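Glycosyl hydrolase family 10 (Prevotella bryantii, PDB 4MGQ) probably takes part in xylan breakdown as an endo-1,4-beta-xylanase, of which this calcium-bound chain is the carbohydrate-binding module. Local coordinates at residues 64-69 against 103-108. Residues are numbered along the deposited sequence; the frame is centred on the assembly and turned at random.
Sequences TVWPQG and RFELGT
Glu-105 covers one face of the Trp-66 indole: its CG stands 3.6 Å from the centroid of the six-membered ring, 15° off the normal, which meets the geometry of a CH-pi contact. The carboxylate beyond it lies almost parallel to the indole, with planes 10° apart and OE1 3.4 Å from Trp-66 CZ3; the bend at chi2 of Glu-105 (-62°) carries CD out past the CE3-CZ3 rim, 3.5 Å from each of these Trp-66 atoms. At the indole edge, near its plane, sits the Arg-103 guanidinium, which in turn has Trp-66 CE3 over one of its own faces. Near the guanidinium's edge, Gln-68 OE1 accepts a bent bond from Arg-103 NH1 at 3.0 Å and is also hydrogen-bonded with Thr-72 OG1. Arg-103 NE lies 3.4 Å from Glu-105 OE2 in a salt bridge, and NH2 forms a second to Glu-34 OE2. On the opposite side of the sheet, Val-65 CG2 rests over one face of the Phe-104 ring, 4.0 Å from its centroid.

Backbone bonds from Trp-66 N to Arg-103 O (2.8 Å) and from Arg-103 N to Trp-66 O define an antiparallel hydrogen-bonded pair. Strands 61-69 and 99-105 are neighbours in one of the two antiparallel sheets of the module's beta-sandwich, consistent with the CBM_4_9 family, flanked by strands 80-82 and 34-37 respectively; Phe-80 meets both Val-65 and Phe-104, while Leu-35 and Val-37 also touch Phe-104.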
ATOM      1  N   THR A  64       6.780   0.113  -7.664  1.00  7.56           N
ATOM      2  CA  THR A  64       6.586  -1.218  -8.225  1.00  8.15           C
ATOM      3  C   THR A  64       5.887  -2.152  -7.236  1.00  8.48           C
ATOM      4  O   THR A  64       6.277  -2.228  -6.067  1.00  8.49           O
ATOM      5  CB  THR A  64       7.942  -1.820  -8.632  1.00  9.58           C
ATOM      6  OG1 THR A  64       8.536  -0.976  -9.620  1.00 12.32           O
ATOM      7  CG2 THR A  64       7.773  -3.208  -9.211  1.00 11.07           C
ATOM      8  N   VAL A  65       4.849  -2.833  -7.716  1.00  8.59           N
ATOM      9  CA  VAL A  65       4.131  -3.829  -6.918  1.00  8.20           C
ATOM     10  C   VAL A  65       4.076  -5.156  -7.665  1.00  7.02           C
ATOM     11  O   VAL A  65       3.547  -5.221  -8.770  1.00  9.93           O
ATOM     12  CB  VAL A  65       2.687  -3.387  -6.587  1.00  7.16           C
ATOM     13  CG1 VAL A  65       2.011  -4.432  -5.713  1.00  8.01           C
ATOM     14  CG2 VAL A  65       2.667  -2.021  -5.877  1.00  9.03           C
ATOM     15  N   TRP A  66       4.638  -6.210  -7.076  1.00  8.84           N
ATOM     16  CA  TRP A  66       4.564  -7.548  -7.666  1.00  8.16           C
ATOM     17  C   TRP A  66       3.677  -8.444  -6.814  1.00  7.39           C
ATOM     18  O   TRP A  66       4.026  -8.739  -5.671  1.00  8.55           O
ATOM     19  CB  TRP A  66       5.947  -8.206  -7.778  1.00  9.33           C
ATOM     20  CG  TRP A  66       6.942  -7.495  -8.641  1.00  8.32           C
ATOM     21  CD1 TRP A  66       6.691  -6.709  -9.734  1.00 10.52           C
ATOM     22  CD2 TRP A  66       8.361  -7.515  -8.475  1.00  8.63           C
ATOM     23  NE1 TRP A  66       7.882  -6.234 -10.253  1.00  8.62           N
ATOM     24  CE2 TRP A  66       8.916  -6.716  -9.494  1.00  8.95           C
ATOM     25  CE3 TRP A  66       9.216  -8.132  -7.554  1.00  9.16           C
ATOM     26  CZ2 TRP A  66      10.294  -6.523  -9.623  1.00  9.08           C
ATOM     27  CZ3 TRP A  66      10.579  -7.943  -7.683  1.00  8.90           C
ATOM     28  CH2 TRP A  66      11.105  -7.134  -8.706  1.00 11.63           C
ATOM     29  N   PRO A  67       2.538  -8.884  -7.367  1.00  7.14           N
ATOM     30  CA  PRO A  67       1.739  -9.911  -6.682  1.00  9.14           C
ATOM     31  C   PRO A  67       2.511 -11.226  -6.619  1.00  9.27           C
ATOM     32  O   PRO A  67       3.271 -11.522  -7.535  1.00  8.94           O
ATOM     33  CB  PRO A  67       0.501 -10.052  -7.567  1.00  9.83           C
ATOM     34  CG  PRO A  67       0.430  -8.743  -8.341  1.00 10.00           C
ATOM     35  CD  PRO A  67       1.890  -8.421  -8.604  1.00  9.52           C
ATOM     36  N   GLN A  68       2.304 -12.011  -5.571  1.00  8.50           N
ATOM     37  CA  GLN A  68       3.109 -13.209  -5.375  1.00  8.81           C
ATOM     38  C   GLN A  68       2.281 -14.381  -4.873  1.00 11.58           C
ATOM     39  O   GLN A  68       1.528 -14.245  -3.915  1.00 12.24           O
ATOM     40  CB  GLN A  68       4.237 -12.920  -4.385  1.00  9.82           C
ATOM     41  CG  GLN A  68       5.063 -14.148  -4.023  1.00 13.95           C
ATOM     42  CD  GLN A  68       6.151 -14.434  -5.044  1.00 17.26           C
ATOM     43  OE1 GLN A  68       6.888 -13.522  -5.456  1.00 14.14           O
ATOM     44  NE2 GLN A  68       6.278 -15.707  -5.445  1.00 13.89           N
ATOM     45  N   GLY A  69       2.447 -15.528  -5.521  1.00 13.36           N
ATOM     46  CA  GLY A  69       1.945 -16.797  -5.018  1.00 16.00           C
ATOM     47  C   GLY A  69       3.082 -17.800  -5.079  1.00 13.85           C
ATOM     48  O   GLY A  69       4.207 -17.495  -4.682  1.00 13.39           O
ATOM     49  N   ARG A 103       3.778  -7.548  -3.032  1.00  7.38           N
ATOM     50  CA  ARG A 103       5.127  -7.089  -2.689  1.00  5.24           C
ATOM     51  C   ARG A 103       5.366  -5.686  -3.224  1.00  6.76           C
ATOM     52  O   ARG A 103       5.413  -5.504  -4.434  1.00  7.82           O
ATOM     53  CB  ARG A 103       6.188  -8.037  -3.271  1.00  6.32           C
ATOM     54  CG  ARG A 103       6.074  -9.489  -2.759  1.00  7.91           C
ATOM     55  CD  ARG A 103       6.970 -10.457  -3.537  1.00  7.72           C
ATOM     56  NE  ARG A 103       8.359  -9.991  -3.566  1.00  8.40           N
ATOM     57  CZ  ARG A 103       9.257 -10.419  -4.453  1.00  9.05           C
ATOM     58  NH1 ARG A 103       8.912 -11.315  -5.375  1.00  8.16           N
ATOM     59  NH2 ARG A 103      10.488  -9.934  -4.434  1.00  9.26           N
ATOM     60  N   PHE A 104       5.512  -4.710  -2.329  1.00  7.58           N
ATOM     61  CA  PHE A 104       5.902  -3.359  -2.726  1.00  7.74           C
ATOM     62  C   PHE A 104       7.427  -3.317  -2.796  1.00  6.99           C
ATOM     63  O   PHE A 104       8.107  -3.478  -1.786  1.00  9.15           O
ATOM     64  CB  PHE A 104       5.364  -2.301  -1.745  1.00  7.02           C
ATOM     65  CG  PHE A 104       3.868  -2.093  -1.814  1.00  8.31           C
ATOM     66  CD1 PHE A 104       2.988  -3.078  -1.374  1.00  8.98           C
ATOM     67  CD2 PHE A 104       3.341  -0.892  -2.282  1.00  9.58           C
ATOM     68  CE1 PHE A 104       1.608  -2.884  -1.424  1.00  7.66           C
ATOM     69  CE2 PHE A 104       1.951  -0.679  -2.324  1.00  8.39           C
ATOM     70  CZ  PHE A 104       1.087  -1.677  -1.900  1.00  9.65           C
ATOM     71  N   GLU A 105       7.956  -3.113  -3.996  1.00  8.18           N
ATOM     72  CA  GLU A 105       9.403  -3.109  -4.221  1.00  9.27           C
ATOM     73  C   GLU A 105       9.949  -1.700  -4.086  1.00 11.51           C
ATOM     74  O   GLU A 105       9.799  -0.883  -4.997  1.00 17.54           O
ATOM     75  CB  GLU A 105       9.714  -3.669  -5.601  1.00 11.20           C
ATOM     76  CG  GLU A 105       9.176  -5.074  -5.803  1.00 10.65           C
ATOM     77  CD  GLU A 105       9.800  -6.052  -4.836  1.00 15.64           C
ATOM     78  OE1 GLU A 105      11.049  -6.164  -4.828  1.00 12.28           O
ATOM     79  OE2 GLU A 105       9.057  -6.690  -4.060  1.00 12.10           O
ATOM     80  N   LEU A 106      10.569  -1.410  -2.949  1.00  8.11           N
ATOM     81  CA  LEU A 106      10.975  -0.051  -2.634  1.00  8.55           C
ATOM     82  C   LEU A 106      12.485   0.144  -2.698  1.00 10.49           C
ATOM     83  O   LEU A 106      12.977   1.209  -2.342  1.00 11.33           O
ATOM     84  CB  LEU A 106      10.488   0.340  -1.238  1.00 10.03           C
ATOM     85  CG  LEU A 106       8.999   0.155  -0.924  1.00  6.88           C
ATOM     86  CD1 LEU A 106       8.719   0.517   0.530  1.00  8.92           C
ATOM     87  CD2 LEU A 106       8.151   0.997  -1.852  1.00 11.15           C
ATOM     88  N   GLY A 107      13.208  -0.878  -3.142  1.00  8.69           N
ATOM     89  CA  GLY A 107      14.651  -0.890  -2.989  1.00 10.46           C
ATOM     90  C   GLY A 107      15.406   0.208  -3.707  1.00 12.74           C
ATOM     91  O   GLY A 107      16.408   0.703  -3.190  1.00 13.14           O
ATOM     92  N   THR A 108      14.952   0.577  -4.900  1.00 10.08           N
ATOM     93  CA  THR A 108      15.665   1.589  -5.676  1.00 13.43           C
ATOM     94  C   THR A 108      15.221   3.017  -5.318  1.00 14.86           C
ATOM     95  O   THR A 108      15.758   3.992  -5.853  1.00 12.09           O
ATOM     96  CB  THR A 108      15.486   1.356  -7.191  1.00 14.18           C
ATOM     97  OG1 THR A 108      14.124   1.584  -7.563  1.00 16.87           O
ATOM     98  CG2 THR A 108      15.880  -0.074  -7.571  1.00 18.29           C
TER
HETATM   99  O   HOH W   1       9.330   0.932  -6.642  1.00 17.64           O